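Local structure of free serine kinase (Thermococcus kodakarensis KOD1, 5X0F) at residues 26-31 against 215-220. The protein phosphorylates free L-serine with ADP as phosphate donor, yielding O-phospho-L-serine and AMP in the first step of cysteine biosynthesis. The protein carries 1 engineered substitution. Numbering follows the deposited sequence.
Sequences MKPHAQ and GEVYSP. Engineered in segment 26-31: Ala30 (natural residue Glu).
Glu216 meets Pro28 through a water that donates to both carbonyl oxygens, 2.7 Å from Pro28 O and 2.8 Å from Glu216 O, while the Glu216 side chain starts away from 26-31 and touches Leu211 of helix 205-213. Val217 turns its side chain onto the facing backbone and splits its two methyls: CG1, beside its own backbone N (chi1 -69°), rests against Pro28 O and Ala30 N, whereas CG2 meets Gln31 CG at 3.7 Å, the two side chains crossing at about a right angle. At Tyr218 the backbones join directly. Its N-H binds His29 O at 2.8 Å, coming from above the carbonyl plane, and its own carbonyl oxygen accepts the N-H of Gln31 in a nearly straight bond (171° at the hydrogen); the same oxygen also takes a CA-H...O contact from Ala30, an engineered replacement of the natural Glu. The Tyr218 ring lies beside His29, with CD2 at the edge of the imidazole and 3.3 Å from His29 O. That imidazole is fixed at both nitrogens, by Ile67 O and by Thr223 OG1. Ser219 CA and Pro220 CD border Gln31 OE1, which the extended side chain (chi2 -179°) carries over the backbone of 218-220, and Pro220 CG reaches Gln31 O at 3.7 Å. An alanine in place of Gln31 is likely to leave the CG2 side of Val217 and the flank of Pro220 without their cover. Two bonds around one Ala30-Tyr218 pair make a single isolated beta bridge, here joining the loop after strand 26-27 of the ParB-like domain to the loop leading toward Thr223; it lies at the position probably catalytic in the natural enzyme, next to His29, which is bonded to His71 and Thr223 of the O-phospho-L-serine site.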
ATOM      1  N   MET A  26     -11.856  -1.492  13.600  1.00 15.14           N
ATOM      2  CA  MET A  26     -10.646  -1.483  12.764  1.00 14.43           C
ATOM      3  C   MET A  26     -10.749  -0.348  11.762  1.00 15.00           C
ATOM      4  O   MET A  26     -11.786  -0.189  11.103  1.00 15.83           O
ATOM      5  CB  MET A  26     -10.490  -2.801  12.011  1.00 13.64           C
ATOM      6  CG  MET A  26     -10.522  -4.048  12.880  1.00 13.45           C
ATOM      7  SD  MET A  26     -10.255  -5.582  11.942  1.00 12.98           S
ATOM      8  CE  MET A  26     -10.654  -6.794  13.188  1.00 13.18           C
ATOM      9  N   LYS A  27      -9.663   0.398  11.620  1.00 14.91           N
ATOM     10  CA  LYS A  27      -9.584   1.563  10.742  1.00 15.53           C
ATOM     11  C   LYS A  27      -8.589   1.285   9.608  1.00 14.76           C
ATOM     12  O   LYS A  27      -7.446   1.046   9.867  1.00 13.93           O
ATOM     13  CB  LYS A  27      -9.109   2.772  11.528  1.00 16.44           C
ATOM     14  CG  LYS A  27     -10.071   3.125  12.633  1.00 17.54           C
ATOM     15  N   PRO A  28      -9.035   1.382   8.349  1.00 15.10           N
ATOM     16  CA  PRO A  28      -8.095   1.281   7.223  1.00 14.89           C
ATOM     17  C   PRO A  28      -7.218   2.530   7.102  1.00 15.50           C
ATOM     18  O   PRO A  28      -7.618   3.627   7.510  1.00 16.36           O
ATOM     19  CB  PRO A  28      -9.047   1.192   6.018  1.00 15.61           C
ATOM     20  CG  PRO A  28     -10.167   2.088   6.413  1.00 16.72           C
ATOM     21  CD  PRO A  28     -10.374   1.786   7.890  1.00 16.14           C
ATOM     22  N   HIS A  29      -6.039   2.355   6.521  1.00 15.13           N
ATOM     23  CA  HIS A  29      -5.146   3.418   6.128  1.00 16.14           C
ATOM     24  C   HIS A  29      -4.908   3.500   4.619  1.00 16.93           C
ATOM     25  O   HIS A  29      -4.135   4.336   4.161  1.00 17.73           O
ATOM     26  CB  HIS A  29      -3.829   3.297   6.910  1.00 15.43           C
ATOM     27  CG  HIS A  29      -2.884   2.236   6.432  1.00 14.55           C
ATOM     28  ND1 HIS A  29      -2.737   1.016   7.059  1.00 13.37           N
ATOM     29  CD2 HIS A  29      -1.994   2.237   5.416  1.00 14.96           C
ATOM     30  CE1 HIS A  29      -1.827   0.297   6.430  1.00 13.00           C
ATOM     31  NE2 HIS A  29      -1.342   1.025   5.444  1.00 14.01           N
ATOM     32  N   ALA A  30      -5.612   2.651   3.866  1.00 16.91           N
ATOM     33  CA  ALA A  30      -5.474   2.610   2.426  1.00 17.97           C
ATOM     34  C   ALA A  30      -6.819   2.391   1.760  1.00 18.76           C
ATOM     35  O   ALA A  30      -7.672   1.638   2.268  1.00 18.25           O
ATOM     36  CB  ALA A  30      -4.523   1.479   2.022  1.00 17.19           C
ATOM     37  N   GLN A  31      -6.962   3.033   0.616  1.00 20.44           N
ATOM     38  CA  GLN A  31      -8.039   2.740  -0.336  1.00 21.56           C
ATOM     39  C   GLN A  31      -8.035   1.253  -0.726  1.00 20.71           C
ATOM     40  O   GLN A  31      -6.983   0.634  -0.851  1.00 19.99           O
ATOM     41  CB  GLN A  31      -7.887   3.600  -1.573  1.00 23.62           C
ATOM     42  CG  GLN A  31      -8.094   5.074  -1.305  1.00 25.05           C
ATOM     43  CD  GLN A  31      -7.956   5.926  -2.548  1.00 27.39           C
ATOM     44  OE1 GLN A  31      -7.272   5.566  -3.507  1.00 28.01           O
ATOM     45  NE2 GLN A  31      -8.586   7.071  -2.523  1.00 28.99           N
ATOM     46  N   GLY A 215      -9.603  10.197   9.840  1.00 30.06           N
ATOM     47  CA  GLY A 215     -10.506   9.447   8.978  1.00 29.52           C
ATOM     48  C   GLY A 215     -10.081   9.431   7.505  1.00 29.04           C
ATOM     49  O   GLY A 215     -10.915   9.239   6.626  1.00 29.80           O
ATOM     50  N   GLU A 216      -8.797   9.646   7.227  1.00 27.87           N
ATOM     51  CA  GLU A 216      -8.300   9.681   5.835  1.00 27.51           C
ATOM     52  C   GLU A 216      -7.561   8.384   5.494  1.00 25.24           C
ATOM     53  O   GLU A 216      -7.212   7.611   6.391  1.00 24.02           O
ATOM     54  CB  GLU A 216      -7.389  10.888   5.631  1.00 28.58           C
ATOM     55  CG  GLU A 216      -8.090  12.226   5.764  1.00 30.88           C
ATOM     56  CD  GLU A 216      -7.129  13.398   5.740  1.00 32.00           C
ATOM     57  OE1 GLU A 216      -6.139  13.347   4.980  1.00 32.09           O
ATOM     58  OE2 GLU A 216      -7.366  14.382   6.479  1.00 33.70           O
ATOM     59  N   VAL A 217      -7.320   8.166   4.199  1.00 24.61           N
ATOM     60  CA  VAL A 217      -6.577   7.004   3.710  1.00 23.12           C
ATOM     61  C   VAL A 217      -5.581   7.381   2.626  1.00 23.07           C
ATOM     62  O   VAL A 217      -5.827   8.319   1.875  1.00 24.10           O
ATOM     63  CB  VAL A 217      -7.516   5.902   3.120  1.00 22.94           C
ATOM     64  CG1 VAL A 217      -8.327   5.252   4.234  1.00 22.37           C
ATOM     65  CG2 VAL A 217      -8.467   6.469   2.054  1.00 24.41           C
ATOM     66  N   TYR A 218      -4.507   6.593   2.521  1.00 21.78           N
ATOM     67  CA  TYR A 218      -3.578   6.644   1.367  1.00 21.93           C
ATOM     68  C   TYR A 218      -4.143   5.914   0.150  1.00 22.25           C
ATOM     69  O   TYR A 218      -5.076   5.123   0.267  1.00 21.81           O
ATOM     70  CB  TYR A 218      -2.233   5.990   1.728  1.00 21.00           C
ATOM     71  CG  TYR A 218      -1.456   6.658   2.866  1.00 20.77           C
ATOM     72  CD1 TYR A 218      -0.848   7.912   2.696  1.00 21.63           C
ATOM     73  CD2 TYR A 218      -1.300   6.024   4.091  1.00 19.90           C
ATOM     74  CE1 TYR A 218      -0.111   8.513   3.723  1.00 21.63           C
ATOM     75  CE2 TYR A 218      -0.578   6.620   5.124  1.00 20.02           C
ATOM     76  CZ  TYR A 218       0.025   7.856   4.934  1.00 20.87           C
ATOM     77  OH  TYR A 218       0.736   8.449   5.978  1.00 21.16           O
ATOM     78  N   SER A 219      -3.531   6.128  -1.014  1.00 23.04           N
ATOM     79  CA  SER A 219      -3.782   5.266  -2.172  1.00 23.60           C
ATOM     80  C   SER A 219      -3.310   3.848  -1.860  1.00 22.63           C
ATOM     81  O   SER A 219      -2.563   3.658  -0.892  1.00 21.72           O
ATOM     82  CB  SER A 219      -3.021   5.787  -3.395  1.00 24.74           C
ATOM     83  OG  SER A 219      -3.569   6.999  -3.802  1.00 25.99           O
ATOM     84  N   PRO A 220      -3.734   2.851  -2.670  1.00 23.08           N
ATOM     85  CA  PRO A 220      -3.120   1.529  -2.532  1.00 22.48           C
ATOM     86  C   PRO A 220      -1.617   1.655  -2.771  1.00 22.81           C
ATOM     87  O   PRO A 220      -1.158   2.640  -3.397  1.00 23.70           O
ATOM     88  CB  PRO A 220      -3.796   0.697  -3.649  1.00 23.30           C
ATOM     89  CG  PRO A 220      -5.067   1.422  -3.950  1.00 24.05           C
ATOM     90  CD  PRO A 220      -4.684   2.872  -3.799  1.00 24.40           C
TER
HETATM   91  O   HOH W   1      -8.961   5.927   7.738  1.00 18.70           O